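Local coordinates for tyrocidine synthase 2 (Brevibacillus parabrevis, PDB 6TA8), which is a nonribosomal synthase of the multidomain kind, represented here by a region of the condensation-domain family, at residues 296-307 with 323-334; 381-391 with 419-427. All coordinates share one frame; numbering follows the deposited sequence.

Contact 1. Residues 296-307 with 323-334; sequences NGVVINLEGHGR and FTSQYPVVLDME
I300 and V329 face each other in the antiparallel edge pair of the condensation domain's six-stranded mixed sheet, joined by two backbone bonds, I300 N to V329 O (2.9 Å) and V329 N to I300 O (2.8 Å). Strand 325-332 is outermost in this chain, and strand 297-304 has strand 383-390 as its parallel neighbour on the other flank. On the face of V298, I300, L302 and L331, branched aliphatic groups pack against one another over the sheet: I300 CG1 meets L331 CD1 at 3.7 Å. L302 CD2 touches the phenol end of Y327, 3.7 Å from CZ, and the Y327 hydroxyl reaches a water 2.9 Å from OH. Polar residues suit the N301, E303 and Q326 end of the other face, where an amide can donate to a carboxylate. There Q326 and E303 run side by side, and Q326 NE2 donates to E303 OE2 (3.1 Å) almost straight, at 163°; the carboxylate oxygen lies in the amide plane but is itself met from above its own plane. Beyond the strands, the R307 guanidinium lies on the F323 ring in an off-centre cation-pi stack, CZ 4.2 Å from the ring centroid and planes 27° apart. An arginine suits the spot because its flat cation can cover a ring while its nitrogens still bond D168, S171 and T319.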
# COMPACT_ATOMS: atom_id res chain seq x y z
N ASN A 296 -11.16 25.10 3.46
CA ASN A 296 -9.98 25.48 4.23
C ASN A 296 -9.60 24.41 5.25
O ASN A 296 -8.74 24.66 6.10
CB ASN A 296 -10.20 26.83 4.93
CG ASN A 296 -10.08 28.00 3.98
OD1 ASN A 296 -9.04 28.23 3.37
ND2 ASN A 296 -11.17 28.76 3.84
N GLY A 297 -10.22 23.23 5.18
CA GLY A 297 -9.88 22.12 6.05
C GLY A 297 -10.34 20.80 5.46
O GLY A 297 -11.52 20.64 5.12
N VAL A 298 -9.42 19.85 5.33
CA VAL A 298 -9.72 18.55 4.76
C VAL A 298 -9.04 17.48 5.61
O VAL A 298 -7.91 17.67 6.08
CB VAL A 298 -9.28 18.45 3.28
CG1 VAL A 298 -7.78 18.68 3.13
CG2 VAL A 298 -9.70 17.12 2.68
N VAL A 299 -9.74 16.37 5.83
CA VAL A 299 -9.23 15.25 6.60
C VAL A 299 -8.79 14.16 5.62
O VAL A 299 -9.61 13.65 4.85
CB VAL A 299 -10.27 14.72 7.59
CG1 VAL A 299 -9.72 13.54 8.37
CG2 VAL A 299 -10.72 15.82 8.54
N ILE A 300 -7.51 13.81 5.66
CA ILE A 300 -6.92 12.84 4.75
C ILE A 300 -6.64 11.55 5.51
O ILE A 300 -6.24 11.58 6.68
CB ILE A 300 -5.63 13.39 4.11
CG1 ILE A 300 -5.86 14.79 3.55
CG2 ILE A 300 -5.12 12.45 3.02
CD1 ILE A 300 -6.75 14.82 2.33
N ASN A 301 -6.87 10.42 4.84
CA ASN A 301 -6.55 9.10 5.40
C ASN A 301 -5.17 8.71 4.89
O ASN A 301 -5.02 8.06 3.85
CB ASN A 301 -7.61 8.08 5.01
CG ASN A 301 -7.42 6.75 5.69
OD1 ASN A 301 -6.44 6.04 5.45
ND2 ASN A 301 -8.37 6.38 6.55
N LEU A 302 -4.14 9.11 5.63
CA LEU A 302 -2.77 8.84 5.23
C LEU A 302 -2.33 7.47 5.71
O LEU A 302 -2.67 7.04 6.82
CB LEU A 302 -1.83 9.92 5.77
CG LEU A 302 -0.36 9.81 5.39
CD1 LEU A 302 -0.12 10.35 3.99
CD2 LEU A 302 0.51 10.56 6.38
N GLU A 303 -1.57 6.77 4.87
CA GLU A 303 -1.11 5.42 5.17
C GLU A 303 0.40 5.43 5.41
O GLU A 303 1.15 6.06 4.67
CB GLU A 303 -1.45 4.46 4.03
CG GLU A 303 -2.93 4.38 3.70
CD GLU A 303 -3.25 3.34 2.65
OE1 GLU A 303 -2.31 2.87 1.97
OE2 GLU A 303 -4.44 2.99 2.50
N GLY A 304 0.83 4.73 6.46
CA GLY A 304 2.23 4.60 6.79
C GLY A 304 2.67 3.15 6.73
O GLY A 304 1.86 2.22 6.63
N HIS A 305 4.00 2.96 6.80
CA HIS A 305 4.56 1.62 6.71
C HIS A 305 4.10 0.74 7.87
O HIS A 305 3.93 -0.47 7.70
CB HIS A 305 6.08 1.68 6.67
CG HIS A 305 6.63 2.23 5.39
ND1 HIS A 305 7.98 2.24 5.10
CD2 HIS A 305 6.01 2.79 4.32
CE1 HIS A 305 8.17 2.78 3.91
NE2 HIS A 305 6.99 3.12 3.42
N GLY A 306 3.89 1.33 9.04
CA GLY A 306 3.40 0.59 10.19
C GLY A 306 4.40 -0.32 10.86
O GLY A 306 4.03 -1.08 11.75
N ARG A 307 5.67 -0.26 10.46
CA ARG A 307 6.72 -1.06 11.08
C ARG A 307 7.45 -0.26 12.15
O ARG A 307 8.68 -0.13 12.14
CB ARG A 307 7.69 -1.57 10.02
CG ARG A 307 7.08 -2.60 9.07
CD ARG A 307 7.96 -2.83 7.85
NE ARG A 307 7.74 -4.13 7.24
CZ ARG A 307 6.86 -4.37 6.27
NH1 ARG A 307 6.10 -3.38 5.81
NH2 ARG A 307 6.73 -5.59 5.77
N PHE A 323 1.47 -4.58 6.94
CA PHE A 323 1.75 -3.75 8.09
C PHE A 323 1.14 -2.35 7.98
O PHE A 323 1.44 -1.49 8.81
CB PHE A 323 3.26 -3.63 8.30
CG PHE A 323 3.91 -4.88 8.81
CD1 PHE A 323 4.07 -5.98 7.98
CD2 PHE A 323 4.37 -4.95 10.11
CE1 PHE A 323 4.67 -7.14 8.45
CE2 PHE A 323 4.98 -6.10 10.59
CZ PHE A 323 5.13 -7.20 9.76
N THR A 324 0.30 -2.12 6.97
CA THR A 324 -0.20 -0.78 6.69
C THR A 324 -0.94 -0.20 7.89
O THR A 324 -1.81 -0.86 8.48
CB THR A 324 -1.13 -0.81 5.47
OG1 THR A 324 -0.35 -1.05 4.29
CG2 THR A 324 -1.87 0.50 5.32
N SER A 325 -0.58 1.02 8.26
CA SER A 325 -1.24 1.75 9.34
C SER A 325 -1.96 2.96 8.76
O SER A 325 -1.36 3.75 8.03
CB SER A 325 -0.22 2.20 10.39
OG SER A 325 0.53 3.31 9.94
N GLN A 326 -3.24 3.09 9.08
CA GLN A 326 -4.06 4.19 8.61
C GLN A 326 -4.41 5.11 9.78
O GLN A 326 -4.71 4.65 10.88
CB GLN A 326 -5.34 3.68 7.95
CG GLN A 326 -5.12 2.97 6.63
CD GLN A 326 -6.39 2.35 6.07
OE1 GLN A 326 -7.29 1.99 6.81
NE2 GLN A 326 -6.46 2.24 4.75
N TYR A 327 -4.36 6.42 9.52
CA TYR A 327 -4.66 7.41 10.55
C TYR A 327 -5.03 8.72 9.89
O TYR A 327 -4.41 9.09 8.89
CB TYR A 327 -3.47 7.61 11.50
CG TYR A 327 -2.18 7.99 10.81
CD1 TYR A 327 -1.39 7.03 10.20
CD2 TYR A 327 -1.74 9.30 10.80
CE1 TYR A 327 -0.20 7.37 9.57
CE2 TYR A 327 -0.55 9.65 10.18
CZ TYR A 327 0.21 8.68 9.57
OH TYR A 327 1.39 9.01 8.95
N PRO A 328 -6.03 9.44 10.41
CA PRO A 328 -6.44 10.69 9.77
C PRO A 328 -5.48 11.84 10.08
O PRO A 328 -4.95 11.96 11.19
CB PRO A 328 -7.82 10.96 10.38
CG PRO A 328 -7.76 10.31 11.72
CD PRO A 328 -6.88 9.10 11.56
N VAL A 329 -5.25 12.67 9.07
CA VAL A 329 -4.42 13.87 9.18
C VAL A 329 -5.28 15.06 8.80
O VAL A 329 -5.99 15.02 7.78
CB VAL A 329 -3.17 13.78 8.30
CG1 VAL A 329 -2.40 15.10 8.31
CG2 VAL A 329 -2.27 12.64 8.76
N VAL A 330 -5.23 16.12 9.61
CA VAL A 330 -6.06 17.30 9.42
C VAL A 330 -5.19 18.40 8.84
O VAL A 330 -4.32 18.96 9.52
CB VAL A 330 -6.71 17.74 10.74
CG1 VAL A 330 -7.53 19.00 10.53
CG2 VAL A 330 -7.57 16.62 11.29
N LEU A 331 -5.42 18.73 7.57
CA LEU A 331 -4.70 19.80 6.90
C LEU A 331 -5.42 21.13 7.11
O LEU A 331 -6.65 21.18 7.17
CB LEU A 331 -4.56 19.51 5.41
CG LEU A 331 -3.91 18.18 5.04
CD1 LEU A 331 -3.90 17.98 3.53
CD2 LEU A 331 -2.50 18.10 5.61
N ASP A 332 -4.64 22.20 7.21
CA ASP A 332 -5.17 23.53 7.48
C ASP A 332 -4.79 24.46 6.33
O ASP A 332 -3.60 24.66 6.06
CB ASP A 332 -4.64 24.08 8.80
CG ASP A 332 -5.53 25.16 9.39
OD1 ASP A 332 -6.63 25.40 8.84
OD2 ASP A 332 -5.13 25.77 10.40
N MET A 333 -5.79 25.01 5.65
CA MET A 333 -5.59 25.96 4.57
C MET A 333 -6.01 27.37 4.98
O MET A 333 -6.42 28.17 4.13
CB MET A 333 -6.36 25.52 3.32
CG MET A 333 -5.76 24.33 2.60
SD MET A 333 -6.07 22.76 3.44
CE MET A 333 -7.77 22.45 2.96
N GLU A 334 -5.89 27.68 6.27
CA GLU A 334 -6.39 28.96 6.79
C GLU A 334 -5.75 30.14 6.08
O GLU A 334 -6.43 31.13 5.76
CB GLU A 334 -6.13 29.04 8.29
CG GLU A 334 -6.54 30.35 8.93
CD GLU A 334 -6.19 30.42 10.41
OE1 GLU A 334 -5.55 29.47 10.91
OE2 GLU A 334 -6.56 31.41 11.07
O HOH W 1 2.81 8.20 6.58
O HOH W 2 -2.33 -0.50 1.83
O HOH W 3 1.46 -2.13 12.00

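Contact 2. Residues 381-391 with 419-427; sequences PEISFNYLGQF and FLLDISAMI
S384 and I423 meet in a parallel strand pair in the middle of the condensation domain's mixed sheet, where strand 383-390 lies between strands 421-428 and 297-304. The backbone ladder satisfies donors and acceptors in the staggered way of parallel strands: the N-H of a residue donates to one residue of the other strand, and its C=O accepts from the residue two further on. The first rung is L421 N to E382 O (3.2 Å). S384 N donates to L421 O, and S384 O accepts from I423 N at 2.7 Å. The series continues with N386 N to I423 O and L388 N to A425 O, while A425 N to N386 O is weak. G389, with phi 94°, turns the chain so that its carbonyl, rather than that of L388, receives I427 N; the L388 carbonyl is taken up by R173. F391 N then bonds I427 O at 2.7 Å.

On the outer flanks, backbone bonds join I383 and F385 to N301, and F385 also to E303, while D422 and S424 bond G437 and S435 of strand 431-439. The hydroxyl of S384, held anti to the backbone N (chi1 -178°), makes a weak bond to N301 O, giving the buried hydroxyl a partner.

Apolar residues suit the face that meets helix 277-293. I423 CG2 approaches F385 CD1 to 3.7 Å from an oblique direction, and I383 CG2 lies as far from I423 CD1. The small A425 brings its CB to the edge of the Y387 ring, 3.6 Å from CD1, while the G389 N lies 3.5 Å above that ring's plane, over its centre. On the other face S384 CB makes a CH-pi contact over the F419 ring, 3.8 Å from the centroid and 15° off the normal.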
# COMPACT_ATOMS: atom_id res chain seq x y z
N PRO A 381 -12.43 10.31 7.00
CA PRO A 381 -11.77 10.93 5.84
C PRO A 381 -12.32 10.37 4.54
O PRO A 381 -12.65 9.18 4.44
CB PRO A 381 -10.29 10.56 6.03
CG PRO A 381 -10.18 10.05 7.44
CD PRO A 381 -11.51 9.46 7.77
N GLU A 382 -12.43 11.24 3.54
CA GLU A 382 -12.90 10.85 2.22
C GLU A 382 -11.79 10.79 1.18
O GLU A 382 -12.03 10.32 0.06
CB GLU A 382 -14.00 11.81 1.74
CG GLU A 382 -15.37 11.51 2.33
CD GLU A 382 -16.37 12.61 2.06
OE1 GLU A 382 -15.97 13.79 2.07
OE2 GLU A 382 -17.56 12.29 1.85
N ILE A 383 -10.58 11.25 1.51
CA ILE A 383 -9.42 11.16 0.63
C ILE A 383 -8.38 10.28 1.30
O ILE A 383 -8.14 10.40 2.50
CB ILE A 383 -8.83 12.55 0.31
CG1 ILE A 383 -9.93 13.50 -0.17
CG2 ILE A 383 -7.72 12.43 -0.72
CD1 ILE A 383 -9.42 14.91 -0.43
N SER A 384 -7.78 9.39 0.52
CA SER A 384 -6.71 8.52 0.99
C SER A 384 -5.42 8.87 0.25
O SER A 384 -5.42 9.01 -0.98
CB SER A 384 -7.06 7.05 0.77
OG SER A 384 -6.03 6.20 1.27
N PHE A 385 -4.34 9.03 1.00
CA PHE A 385 -3.03 9.32 0.44
C PHE A 385 -2.04 8.24 0.84
O PHE A 385 -2.10 7.71 1.96
CB PHE A 385 -2.51 10.69 0.91
CG PHE A 385 -1.33 11.19 0.12
CD1 PHE A 385 -1.52 11.91 -1.05
CD2 PHE A 385 -0.04 10.94 0.56
CE1 PHE A 385 -0.43 12.37 -1.77
CE2 PHE A 385 1.05 11.40 -0.16
CZ PHE A 385 0.85 12.12 -1.32
N ASN A 386 -1.13 7.91 -0.07
CA ASN A 386 -0.13 6.87 0.16
C ASN A 386 1.07 7.14 -0.73
O ASN A 386 0.93 7.17 -1.96
CB ASN A 386 -0.71 5.48 -0.12
CG ASN A 386 0.29 4.37 0.13
OD1 ASN A 386 1.24 4.53 0.90
ND2 ASN A 386 0.08 3.23 -0.52
N TYR A 387 2.23 7.33 -0.12
CA TYR A 387 3.48 7.52 -0.84
C TYR A 387 4.24 6.20 -0.85
O TYR A 387 4.61 5.68 0.21
CB TYR A 387 4.33 8.62 -0.21
CG TYR A 387 5.67 8.80 -0.87
CD1 TYR A 387 5.77 9.27 -2.17
CD2 TYR A 387 6.85 8.50 -0.19
CE1 TYR A 387 6.99 9.43 -2.79
CE2 TYR A 387 8.08 8.66 -0.79
CZ TYR A 387 8.15 9.13 -2.09
OH TYR A 387 9.37 9.29 -2.70
N LEU A 388 4.49 5.66 -2.04
CA LEU A 388 5.10 4.35 -2.18
C LEU A 388 6.62 4.38 -2.21
O LEU A 388 7.25 3.33 -2.02
CB LEU A 388 4.59 3.67 -3.46
CG LEU A 388 3.07 3.47 -3.55
CD1 LEU A 388 2.60 3.52 -4.99
CD2 LEU A 388 2.67 2.15 -2.90
N GLY A 389 7.22 5.55 -2.42
CA GLY A 389 8.67 5.64 -2.48
C GLY A 389 9.21 5.55 -3.89
O GLY A 389 8.47 5.41 -4.88
N GLN A 390 10.53 5.63 -3.99
CA GLN A 390 11.22 5.57 -5.27
C GLN A 390 11.48 4.12 -5.65
O GLN A 390 11.98 3.34 -4.83
CB GLN A 390 12.53 6.35 -5.22
CG GLN A 390 13.46 6.07 -6.39
CD GLN A 390 14.21 7.30 -6.86
OE1 GLN A 390 14.31 8.29 -6.15
NE2 GLN A 390 14.75 7.24 -8.08
N PHE A 391 11.15 3.77 -6.89
CA PHE A 391 11.37 2.42 -7.39
C PHE A 391 12.24 2.43 -8.64
O PHE A 391 12.35 1.43 -9.35
CB PHE A 391 10.03 1.73 -7.69
CG PHE A 391 9.38 1.12 -6.48
CD1 PHE A 391 8.92 1.92 -5.45
CD2 PHE A 391 9.24 -0.25 -6.37
CE1 PHE A 391 8.32 1.37 -4.33
CE2 PHE A 391 8.65 -0.81 -5.26
CZ PHE A 391 8.18 -0.00 -4.24
N PHE A 419 -12.98 4.80 -0.25
CA PHE A 419 -12.63 6.21 -0.22
C PHE A 419 -13.14 6.91 -1.47
O PHE A 419 -13.16 6.33 -2.56
CB PHE A 419 -11.11 6.39 -0.10
CG PHE A 419 -10.55 5.90 1.20
CD1 PHE A 419 -10.71 6.64 2.36
CD2 PHE A 419 -9.87 4.70 1.26
CE1 PHE A 419 -10.20 6.18 3.56
CE2 PHE A 419 -9.35 4.24 2.46
CZ PHE A 419 -9.52 4.98 3.61
N LEU A 420 -13.56 8.16 -1.30
CA LEU A 420 -14.05 8.95 -2.43
C LEU A 420 -12.94 9.25 -3.43
O LEU A 420 -13.19 9.33 -4.64
CB LEU A 420 -14.68 10.24 -1.93
CG LEU A 420 -15.45 11.09 -2.93
CD1 LEU A 420 -16.85 11.36 -2.42
CD2 LEU A 420 -14.72 12.40 -3.18
N LEU A 421 -11.70 9.40 -2.95
CA LEU A 421 -10.55 9.67 -3.81
C LEU A 421 -9.34 8.95 -3.24
O LEU A 421 -9.02 9.11 -2.06
CB LEU A 421 -10.27 11.17 -3.92
CG LEU A 421 -11.28 12.05 -4.64
CD1 LEU A 421 -10.89 13.52 -4.51
CD2 LEU A 421 -11.41 11.65 -6.10
N ASP A 422 -8.68 8.15 -4.08
CA ASP A 422 -7.43 7.49 -3.72
C ASP A 422 -6.29 8.16 -4.46
O ASP A 422 -6.23 8.11 -5.69
CB ASP A 422 -7.48 6.00 -4.05
CG ASP A 422 -6.14 5.31 -3.83
OD1 ASP A 422 -5.95 4.20 -4.38
OD2 ASP A 422 -5.29 5.88 -3.12
N ILE A 423 -5.38 8.78 -3.71
CA ILE A 423 -4.26 9.52 -4.28
C ILE A 423 -2.98 8.78 -3.90
O ILE A 423 -2.63 8.71 -2.71
CB ILE A 423 -4.23 10.97 -3.80
CG1 ILE A 423 -5.54 11.68 -4.18
CG2 ILE A 423 -3.03 11.71 -4.37
CD1 ILE A 423 -5.61 13.12 -3.72
N SER A 424 -2.29 8.24 -4.90
CA SER A 424 -1.04 7.54 -4.70
C SER A 424 0.12 8.38 -5.22
O SER A 424 -0.06 9.30 -6.03
CB SER A 424 -1.06 6.17 -5.40
OG SER A 424 -2.01 5.31 -4.81
N ALA A 425 1.32 8.06 -4.75
CA ALA A 425 2.52 8.80 -5.12
C ALA A 425 3.69 7.84 -5.16
O ALA A 425 3.99 7.19 -4.15
CB ALA A 425 2.78 9.95 -4.14
N MET A 426 4.35 7.76 -6.31
CA MET A 426 5.51 6.89 -6.47
C MET A 426 6.48 7.54 -7.44
O MET A 426 6.09 8.34 -8.29
CB MET A 426 5.10 5.49 -6.97
CG MET A 426 4.55 5.48 -8.39
SD MET A 426 4.11 3.82 -8.95
CE MET A 426 5.67 2.97 -8.77
N ILE A 427 7.75 7.18 -7.31
CA ILE A 427 8.81 7.67 -8.17
C ILE A 427 9.33 6.50 -8.98
O ILE A 427 9.87 5.53 -8.42
CB ILE A 427 9.94 8.34 -7.37
CG1 ILE A 427 9.42 9.59 -6.66
CG2 ILE A 427 11.11 8.69 -8.28
CD1 ILE A 427 10.50 10.38 -5.96

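Overall arrangement
Both contacts belong to one mixed sheet, and strands 297-304 and 383-390 are neighbours in it, so contact 1 continues directly into contact 2: N301 N lies 2.7 Å from I383 O, a probable hydrogen bond. Contact 2 is the more central, its centre about 8 Å from the centre of the chain against about 14 Å for that of contact 1, and its strands have neighbours on both flanks. Contact 1, antiparallel, ends the sheet within this chain and has more exposed residues; contact 2 is parallel. Both share a backbone ladder and apolar packing, to which the edge pair adds an amide-carboxylate bond, waters and a cation-pi stack, and the inner pair a CH-pi contact.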